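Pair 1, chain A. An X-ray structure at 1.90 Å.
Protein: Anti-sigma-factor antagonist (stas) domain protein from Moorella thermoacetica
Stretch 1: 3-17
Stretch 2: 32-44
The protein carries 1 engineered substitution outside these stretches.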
# COMPACT_ATOMS: atom_id res chain seq x y z
N SER A 3 -0.01 -7.78 15.72
CA SER A 3 0.80 -8.11 14.56
C SER A 3 0.26 -9.33 13.82
O SER A 3 0.85 -10.42 13.89
CB SER A 3 2.26 -8.36 14.97
OG SER A 3 2.90 -7.17 15.40
N ARG A 4 -0.85 -9.16 13.11
CA ARG A 4 -1.40 -10.24 12.29
C ARG A 4 -0.87 -10.12 10.86
O ARG A 4 -0.24 -11.05 10.34
CB ARG A 4 -2.93 -10.21 12.30
CG ARG A 4 -3.59 -11.41 11.62
CD ARG A 4 -5.09 -11.16 11.43
NE ARG A 4 -5.81 -12.35 10.98
CZ ARG A 4 -7.06 -12.34 10.52
NH1 ARG A 4 -7.74 -11.20 10.43
NH2 ARG A 4 -7.64 -13.47 10.13
N VAL A 5 -1.12 -8.97 10.23
CA VAL A 5 -0.58 -8.67 8.90
C VAL A 5 0.91 -8.35 9.01
O VAL A 5 1.29 -7.31 9.56
CB VAL A 5 -1.31 -7.48 8.25
CG1 VAL A 5 -0.72 -7.17 6.87
CG2 VAL A 5 -2.80 -7.76 8.14
N PRO A 6 1.76 -9.25 8.48
CA PRO A 6 3.21 -9.04 8.56
C PRO A 6 3.64 -7.79 7.79
O PRO A 6 3.18 -7.52 6.68
CB PRO A 6 3.78 -10.29 7.87
CG PRO A 6 2.71 -11.32 8.02
CD PRO A 6 1.43 -10.55 7.88
N ILE A 7 4.54 -7.04 8.40
CA ILE A 7 5.13 -5.90 7.74
C ILE A 7 6.60 -6.19 7.57
O ILE A 7 7.35 -6.22 8.55
CB ILE A 7 4.95 -4.63 8.59
CG1 ILE A 7 3.45 -4.35 8.80
CG2 ILE A 7 5.69 -3.45 7.95
CD1 ILE A 7 3.14 -3.25 9.82
N LEU A 8 7.02 -6.41 6.33
CA LEU A 8 8.41 -6.78 6.03
C LEU A 8 9.26 -5.56 5.65
O LEU A 8 8.74 -4.55 5.19
CB LEU A 8 8.46 -7.79 4.87
CG LEU A 8 7.47 -8.97 4.93
CD1 LEU A 8 7.54 -9.84 3.67
CD2 LEU A 8 7.70 -9.80 6.17
N LYS A 9 10.57 -5.68 5.82
CA LYS A 9 11.48 -4.67 5.32
C LYS A 9 12.52 -5.35 4.45
O LYS A 9 13.18 -6.29 4.88
CB LYS A 9 12.15 -3.90 6.47
CG LYS A 9 12.73 -2.55 6.04
CD LYS A 9 13.10 -1.69 7.24
CE LYS A 9 13.15 -0.21 6.84
NZ LYS A 9 13.58 0.66 7.97
N VAL A 10 12.65 -4.90 3.21
CA VAL A 10 13.63 -5.49 2.30
C VAL A 10 14.47 -4.39 1.67
O VAL A 10 13.94 -3.50 1.02
CB VAL A 10 12.97 -6.30 1.15
CG1 VAL A 10 14.06 -7.06 0.35
CG2 VAL A 10 11.93 -7.26 1.70
N ASP A 11 15.80 -4.46 1.85
CA ASP A 11 16.68 -3.44 1.30
C ASP A 11 16.15 -2.04 1.65
O ASP A 11 16.16 -1.14 0.81
CB ASP A 11 16.80 -3.57 -0.23
CG ASP A 11 17.32 -4.93 -0.67
OD1 ASP A 11 18.00 -5.60 0.15
OD2 ASP A 11 17.05 -5.34 -1.82
N ASP A 12 15.69 -1.87 2.89
CA ASP A 12 15.17 -0.58 3.39
C ASP A 12 13.81 -0.16 2.84
O ASP A 12 13.35 0.95 3.11
CB ASP A 12 16.16 0.56 3.17
CG ASP A 12 17.39 0.45 4.05
OD1 ASP A 12 17.25 -0.02 5.21
OD2 ASP A 12 18.48 0.82 3.58
N TYR A 13 13.16 -1.04 2.08
CA TYR A 13 11.79 -0.81 1.62
C TYR A 13 10.80 -1.60 2.47
O TYR A 13 11.02 -2.78 2.74
CB TYR A 13 11.63 -1.18 0.14
CG TYR A 13 12.36 -0.24 -0.79
CD1 TYR A 13 11.74 0.91 -1.25
CD2 TYR A 13 13.66 -0.50 -1.20
CE1 TYR A 13 12.39 1.78 -2.10
CE2 TYR A 13 14.33 0.37 -2.06
CZ TYR A 13 13.69 1.51 -2.50
OH TYR A 13 14.32 2.39 -3.35
N TRP A 14 9.73 -0.93 2.90
CA TRP A 14 8.65 -1.61 3.59
C TRP A 14 7.86 -2.37 2.55
O TRP A 14 7.58 -1.83 1.48
CB TRP A 14 7.71 -0.56 4.24
CG TRP A 14 8.41 0.34 5.24
CD1 TRP A 14 8.76 1.66 5.06
CD2 TRP A 14 8.84 -0.02 6.55
NE1 TRP A 14 9.38 2.14 6.19
CE2 TRP A 14 9.43 1.14 7.12
CE3 TRP A 14 8.76 -1.19 7.31
CZ2 TRP A 14 9.96 1.14 8.41
CZ3 TRP A 14 9.29 -1.18 8.59
CH2 TRP A 14 9.88 -0.02 9.13
N VAL A 15 7.52 -3.62 2.87
CA VAL A 15 6.74 -4.47 1.99
C VAL A 15 5.59 -5.13 2.76
O VAL A 15 5.80 -5.74 3.82
CB VAL A 15 7.60 -5.61 1.35
CG1 VAL A 15 6.70 -6.58 0.62
CG2 VAL A 15 8.67 -5.04 0.42
N VAL A 16 4.38 -4.99 2.24
CA VAL A 16 3.18 -5.50 2.89
C VAL A 16 2.27 -6.16 1.85
O VAL A 16 2.06 -5.62 0.78
CB VAL A 16 2.36 -4.34 3.54
CG1 VAL A 16 1.02 -4.86 4.06
CG2 VAL A 16 3.15 -3.68 4.66
N ALA A 17 1.74 -7.33 2.18
CA ALA A 17 0.69 -7.92 1.36
C ALA A 17 -0.56 -8.10 2.20
O ALA A 17 -0.54 -8.76 3.23
CB ALA A 17 1.13 -9.25 0.74
N GLU A 32 -2.74 1.05 11.79
CA GLU A 32 -2.08 1.64 12.95
C GLU A 32 -0.64 1.17 13.10
O GLU A 32 0.25 1.98 13.32
CB GLU A 32 -2.88 1.35 14.22
CG GLU A 32 -4.19 2.13 14.30
CD GLU A 32 -5.03 1.75 15.51
OE1 GLU A 32 -4.75 0.72 16.14
OE2 GLU A 32 -5.99 2.50 15.81
N GLU A 33 -0.42 -0.13 12.98
CA GLU A 33 0.94 -0.66 13.09
C GLU A 33 1.82 -0.18 11.94
O GLU A 33 3.00 0.14 12.14
CB GLU A 33 0.92 -2.20 13.16
CG GLU A 33 2.32 -2.81 13.25
CD GLU A 33 2.33 -4.34 13.29
OE1 GLU A 33 1.25 -4.96 13.12
OE2 GLU A 33 3.42 -4.92 13.49
N LEU A 34 1.27 -0.15 10.73
CA LEU A 34 2.04 0.29 9.57
C LEU A 34 2.49 1.73 9.78
O LEU A 34 3.66 2.07 9.63
CB LEU A 34 1.23 0.17 8.28
CG LEU A 34 1.99 0.62 7.01
CD1 LEU A 34 3.17 -0.31 6.69
CD2 LEU A 34 1.05 0.72 5.81
N LEU A 35 1.53 2.58 10.15
CA LEU A 35 1.84 3.99 10.33
C LEU A 35 2.86 4.17 11.43
O LEU A 35 3.74 5.01 11.32
CB LEU A 35 0.56 4.82 10.61
CG LEU A 35 -0.46 4.84 9.46
CD1 LEU A 35 -1.76 5.57 9.86
CD2 LEU A 35 0.15 5.45 8.21
N HIS A 36 2.75 3.39 12.50
CA HIS A 36 3.74 3.47 13.56
C HIS A 36 5.12 3.11 13.00
O HIS A 36 6.10 3.82 13.24
CB HIS A 36 3.38 2.55 14.73
CG HIS A 36 4.45 2.44 15.76
ND1 HIS A 36 4.67 3.40 16.72
CD2 HIS A 36 5.40 1.49 15.97
CE1 HIS A 36 5.70 3.05 17.48
NE2 HIS A 36 6.16 1.89 17.04
N ASN A 37 5.19 2.02 12.24
CA ASN A 37 6.47 1.60 11.68
C ASN A 37 7.10 2.63 10.75
O ASN A 37 8.28 2.95 10.89
CB ASN A 37 6.34 0.24 10.96
CG ASN A 37 5.96 -0.89 11.92
OD1 ASN A 37 4.99 -1.61 11.68
ND2 ASN A 37 6.70 -1.02 13.00
N ILE A 38 6.33 3.15 9.80
CA ILE A 38 6.92 4.02 8.78
C ILE A 38 7.27 5.42 9.30
O ILE A 38 7.97 6.18 8.62
CB ILE A 38 6.08 4.09 7.48
CG1 ILE A 38 4.79 4.88 7.70
CG2 ILE A 38 5.78 2.69 6.95
CD1 ILE A 38 3.96 4.99 6.44
N THR A 39 6.80 5.75 10.50
CA THR A 39 7.21 7.00 11.14
C THR A 39 8.27 6.80 12.23
O THR A 39 8.61 7.73 12.95
CB THR A 39 6.01 7.79 11.72
OG1 THR A 39 5.30 6.99 12.68
CG2 THR A 39 5.07 8.15 10.60
N GLY A 40 8.79 5.58 12.36
CA GLY A 40 9.89 5.33 13.28
C GLY A 40 11.23 5.34 12.56
O GLY A 40 11.82 6.39 12.27
N VAL A 41 11.74 4.15 12.25
CA VAL A 41 12.96 4.06 11.47
C VAL A 41 12.69 4.51 10.05
O VAL A 41 11.66 4.18 9.47
CB VAL A 41 13.54 2.64 11.47
CG1 VAL A 41 14.76 2.58 10.58
CG2 VAL A 41 13.89 2.22 12.89
N ALA A 42 13.59 5.31 9.49
CA ALA A 42 13.44 5.76 8.12
C ALA A 42 13.44 4.54 7.19
O ALA A 42 13.96 3.49 7.55
CB ALA A 42 14.55 6.73 7.75
N GLY A 43 12.82 4.68 6.02
CA GLY A 43 12.80 3.64 5.00
C GLY A 43 12.85 4.36 3.67
O GLY A 43 12.63 5.57 3.62
N LYS A 44 13.13 3.63 2.59
CA LYS A 44 13.26 4.26 1.28
C LYS A 44 11.92 4.31 0.56
O LYS A 44 11.78 4.99 -0.46
CB LYS A 44 14.27 3.50 0.40
CG LYS A 44 15.72 3.62 0.88
CD LYS A 44 16.66 2.80 -0.04
CE LYS A 44 18.12 2.98 0.37
NZ LYS A 44 19.04 2.32 -0.61
O HOH W 1 -0.25 -5.49 11.16
O HOH W 2 12.98 5.27 -3.22
O HOH W 3 10.06 5.12 6.99

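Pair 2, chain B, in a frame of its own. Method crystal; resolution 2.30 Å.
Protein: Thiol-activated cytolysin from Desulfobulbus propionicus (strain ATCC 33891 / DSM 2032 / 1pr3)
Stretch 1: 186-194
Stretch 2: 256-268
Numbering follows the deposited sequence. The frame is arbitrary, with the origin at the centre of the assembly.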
# COMPACT_ATOMS: atom_id res chain seq x y z
N LYS B 186 7.64 9.32 20.47
CA LYS B 186 8.28 10.27 19.55
C LYS B 186 8.97 9.58 18.38
O LYS B 186 9.51 8.48 18.50
CB LYS B 186 9.29 11.10 20.34
CG LYS B 186 8.71 12.19 21.27
CD LYS B 186 9.83 12.94 21.99
CE LYS B 186 9.31 13.78 23.12
NZ LYS B 186 10.45 14.16 24.01
N SER B 187 8.94 10.25 17.25
CA SER B 187 9.68 9.91 16.05
C SER B 187 10.68 11.02 15.73
O SER B 187 10.58 12.14 16.25
CB SER B 187 8.73 9.71 14.87
OG SER B 187 8.09 10.93 14.52
N VAL B 188 11.65 10.69 14.87
CA VAL B 188 12.77 11.59 14.59
C VAL B 188 13.04 11.68 13.09
O VAL B 188 13.20 10.66 12.41
CB VAL B 188 14.07 11.15 15.31
CG1 VAL B 188 15.21 12.10 15.03
CG2 VAL B 188 13.86 11.01 16.82
N TYR B 189 13.15 12.88 12.59
CA TYR B 189 13.58 13.11 11.23
C TYR B 189 14.87 13.95 11.20
O TYR B 189 14.98 14.96 11.90
CB TYR B 189 12.44 13.80 10.49
CG TYR B 189 12.62 13.86 9.01
CD1 TYR B 189 12.27 12.81 8.21
CD2 TYR B 189 13.16 14.95 8.42
CE1 TYR B 189 12.44 12.84 6.85
CE2 TYR B 189 13.33 15.01 7.03
CZ TYR B 189 12.97 13.94 6.25
OH TYR B 189 13.15 13.98 4.89
N LEU B 190 15.79 13.59 10.33
CA LEU B 190 17.09 14.25 10.32
C LEU B 190 17.50 14.74 8.94
O LEU B 190 17.48 13.98 7.97
CB LEU B 190 18.17 13.32 10.84
CG LEU B 190 19.42 14.04 11.36
CD1 LEU B 190 19.13 14.63 12.71
CD2 LEU B 190 20.55 13.01 11.44
N ILE B 191 17.91 15.99 8.88
CA ILE B 191 18.44 16.60 7.67
C ILE B 191 19.90 16.97 7.92
O ILE B 191 20.24 17.50 8.98
CB ILE B 191 17.61 17.85 7.30
CG1 ILE B 191 16.17 17.45 6.97
CG2 ILE B 191 18.21 18.62 6.12
CD1 ILE B 191 15.26 18.63 6.80
N ARG B 192 20.73 16.76 6.91
CA ARG B 192 22.10 17.20 6.93
C ARG B 192 22.45 17.98 5.68
O ARG B 192 22.28 17.47 4.59
CB ARG B 192 23.04 16.03 7.04
CG ARG B 192 24.42 16.47 7.33
CD ARG B 192 25.44 15.39 7.15
NE ARG B 192 25.33 14.75 5.86
CZ ARG B 192 26.08 13.73 5.48
NH1 ARG B 192 27.00 13.28 6.34
NH2 ARG B 192 25.91 13.17 4.29
N PHE B 193 23.02 19.17 5.87
CA PHE B 193 23.67 19.93 4.81
C PHE B 193 25.18 19.79 4.95
O PHE B 193 25.71 20.06 6.03
CB PHE B 193 23.31 21.42 4.90
CG PHE B 193 21.84 21.71 4.69
CD1 PHE B 193 20.95 21.58 5.72
CD2 PHE B 193 21.39 22.12 3.47
CE1 PHE B 193 19.63 21.84 5.56
CE2 PHE B 193 20.07 22.39 3.28
CZ PHE B 193 19.17 22.24 4.34
N LYS B 194 25.87 19.36 3.89
CA LYS B 194 27.29 19.11 4.01
C LYS B 194 28.08 19.77 2.90
O LYS B 194 27.82 19.54 1.72
CB LYS B 194 27.58 17.61 3.99
CG LYS B 194 29.09 17.22 4.21
CD LYS B 194 29.35 15.75 3.74
CE LYS B 194 30.27 15.09 4.71
NZ LYS B 194 29.93 13.63 5.00
N GLU B 256 3.40 11.25 9.24
CA GLU B 256 2.96 12.64 9.26
C GLU B 256 4.14 13.57 9.54
O GLU B 256 4.20 14.66 8.97
CB GLU B 256 1.82 12.82 10.28
CG GLU B 256 0.74 13.80 9.82
CD GLU B 256 -0.67 13.42 10.28
OE1 GLU B 256 -0.78 12.92 11.43
OE2 GLU B 256 -1.66 13.61 9.50
N LEU B 257 5.09 13.16 10.39
CA LEU B 257 6.31 13.96 10.54
C LEU B 257 7.04 14.10 9.19
O LEU B 257 7.31 15.21 8.73
CB LEU B 257 7.22 13.35 11.61
CG LEU B 257 8.50 14.12 11.96
CD1 LEU B 257 8.16 15.49 12.54
CD2 LEU B 257 9.34 13.39 12.93
N GLU B 258 7.30 12.98 8.52
CA GLU B 258 8.02 13.04 7.24
C GLU B 258 7.27 13.88 6.21
O GLU B 258 7.88 14.67 5.49
CB GLU B 258 8.27 11.61 6.73
CG GLU B 258 8.92 11.51 5.33
CD GLU B 258 9.52 10.14 5.03
OE1 GLU B 258 8.85 9.11 5.31
OE2 GLU B 258 10.66 10.09 4.49
N THR B 259 5.94 13.74 6.13
CA THR B 259 5.21 14.52 5.14
C THR B 259 5.25 16.02 5.44
O THR B 259 5.30 16.82 4.51
CB THR B 259 3.76 14.05 5.06
OG1 THR B 259 3.74 12.66 4.76
CG2 THR B 259 2.99 14.86 3.97
N THR B 260 5.10 16.40 6.70
CA THR B 260 5.10 17.81 7.06
C THR B 260 6.45 18.44 6.75
O THR B 260 6.53 19.50 6.11
CB THR B 260 4.73 17.96 8.55
OG1 THR B 260 3.55 17.19 8.82
CG2 THR B 260 4.39 19.42 8.86
N ILE B 261 7.54 17.80 7.19
CA ILE B 261 8.87 18.31 6.92
C ILE B 261 9.18 18.29 5.43
O ILE B 261 9.95 19.13 4.94
CB ILE B 261 9.95 17.50 7.68
CG1 ILE B 261 9.72 17.46 9.17
CG2 ILE B 261 11.38 18.07 7.39
CD1 ILE B 261 9.41 18.81 9.71
N LYS B 262 8.72 17.27 4.71
CA LYS B 262 9.09 17.18 3.30
C LYS B 262 8.44 18.29 2.49
O LYS B 262 8.90 18.60 1.39
CB LYS B 262 8.73 15.81 2.70
CG LYS B 262 9.83 14.76 2.84
CD LYS B 262 10.08 13.99 1.55
CE LYS B 262 11.28 13.06 1.66
NZ LYS B 262 11.03 11.83 2.51
N GLY B 263 7.42 18.92 3.03
CA GLY B 263 6.73 19.93 2.28
C GLY B 263 7.12 21.33 2.72
O GLY B 263 6.82 22.32 2.04
N THR B 264 7.77 21.42 3.86
CA THR B 264 8.20 22.71 4.36
C THR B 264 9.72 22.86 4.39
O THR B 264 10.19 23.98 4.63
CB THR B 264 7.65 22.99 5.78
OG1 THR B 264 8.20 22.07 6.72
CG2 THR B 264 6.13 22.86 5.82
N CYS B 265 10.48 21.78 4.14
CA CYS B 265 11.94 21.85 4.14
C CYS B 265 12.53 21.04 3.00
O CYS B 265 11.97 20.02 2.59
CB CYS B 265 12.56 21.36 5.47
SG CYS B 265 14.38 21.69 5.64
N SER B 266 13.65 21.54 2.48
CA SER B 266 14.29 21.01 1.28
C SER B 266 15.76 21.46 1.27
O SER B 266 16.24 22.07 2.22
CB SER B 266 13.55 21.49 0.03
OG SER B 266 13.54 22.91 -0.02
N LYS B 267 16.45 21.16 0.16
CA LYS B 267 17.81 21.64 -0.03
C LYS B 267 17.88 23.16 -0.10
O LYS B 267 18.97 23.72 0.09
CB LYS B 267 18.42 21.04 -1.29
CG LYS B 267 17.58 21.24 -2.55
CD LYS B 267 18.45 21.67 -3.69
CE LYS B 267 17.63 21.81 -4.97
NZ LYS B 267 16.43 22.53 -4.95
N ASP B 268 16.75 23.83 -0.36
CA ASP B 268 16.76 25.30 -0.38
C ASP B 268 16.51 25.92 0.98
O ASP B 268 16.67 27.14 1.13
CB ASP B 268 15.69 25.85 -1.33
CG ASP B 268 15.99 25.54 -2.79
OD1 ASP B 268 17.18 25.63 -3.20
OD2 ASP B 268 15.03 25.17 -3.50

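Pair 1 and pair 2 share a strand that runs beside a helix at a shallow angle. In pair 1 the strand through Lys A9 and helix 32-38 make an angle of 30°. In pair 2 strand 187-194 and the helix through Leu B257 and Ile B261 make 29°. The axes approach to 10.4 Å in pair 1 and 8.8 Å in pair 2. The central residues superpose with an RMSD of 0.8 Å.

On the strand, Ile A7 matches Tyr B189 and Lys A9 matches Ile B191. All four point toward the helix stretch. On the helix, Glu A33 matches Leu B257 and Asn A37 matches Ile B261. These four point toward the strand stretch.

At the first strand position, Ile A7 lies against the helix backbone. Its CD1 is 3.7 Å from CA of Leu A34 and 3.6 Å from CG of Glu A33. Tyr B189 starts from the same backbone position, but its chi1 is t where that of Ile A7 is m, and its ring lies elsewhere. Its CE2 is 3.6 Å from CG2 of Ile B261, and its CB is 4.0 Å from CD2 of Leu B257. The edge of the ring faces OE2 of Glu B258, 4.0 Å from CE1 of Tyr B189. That carboxylate also forms a salt bridge within its own stretch, Glu B258 OE2 to Lys B262 NZ at 2.7 Å.

The second position differs in chemistry. Lys A9 extends in an all-t conformation past the helix end. Its NZ donates a hydrogen bond to O of Ala A42 at 2.9 Å. Ile B191 stays apolar, with CD1 3.4 Å from SG of Cys B265 and 4.0 Å from CG2 of Ile B261.

The Glu A33 and Leu B257 position shows the same change. In pair 1, OG of Ser A3 donates to OE2 of Glu A33 at 3.0 Å. Water 1 donates to both O of Val A5 and OE1 of Glu A33. In pair 2, CD2 of Leu B257 packs 3.2 Å from OG of Ser B187, the counterpart of Val A5. No hydrogen bond crosses pair 2.

Pair 1 also has a second strand, 13-17, reached through a type I' turn. It runs nearly antiparallel to the helix, at 172°. Trp A14 presents a ring face to Ile A38, whose CG2 is 3.7 Å from the centroid of the five-membered ring. Beyond the helix, N of Lys A44 donates to O of Asp A12 at 2.7 Å. The buried surface is 729 Å² in pair 1 and 452 Å² in pair 2.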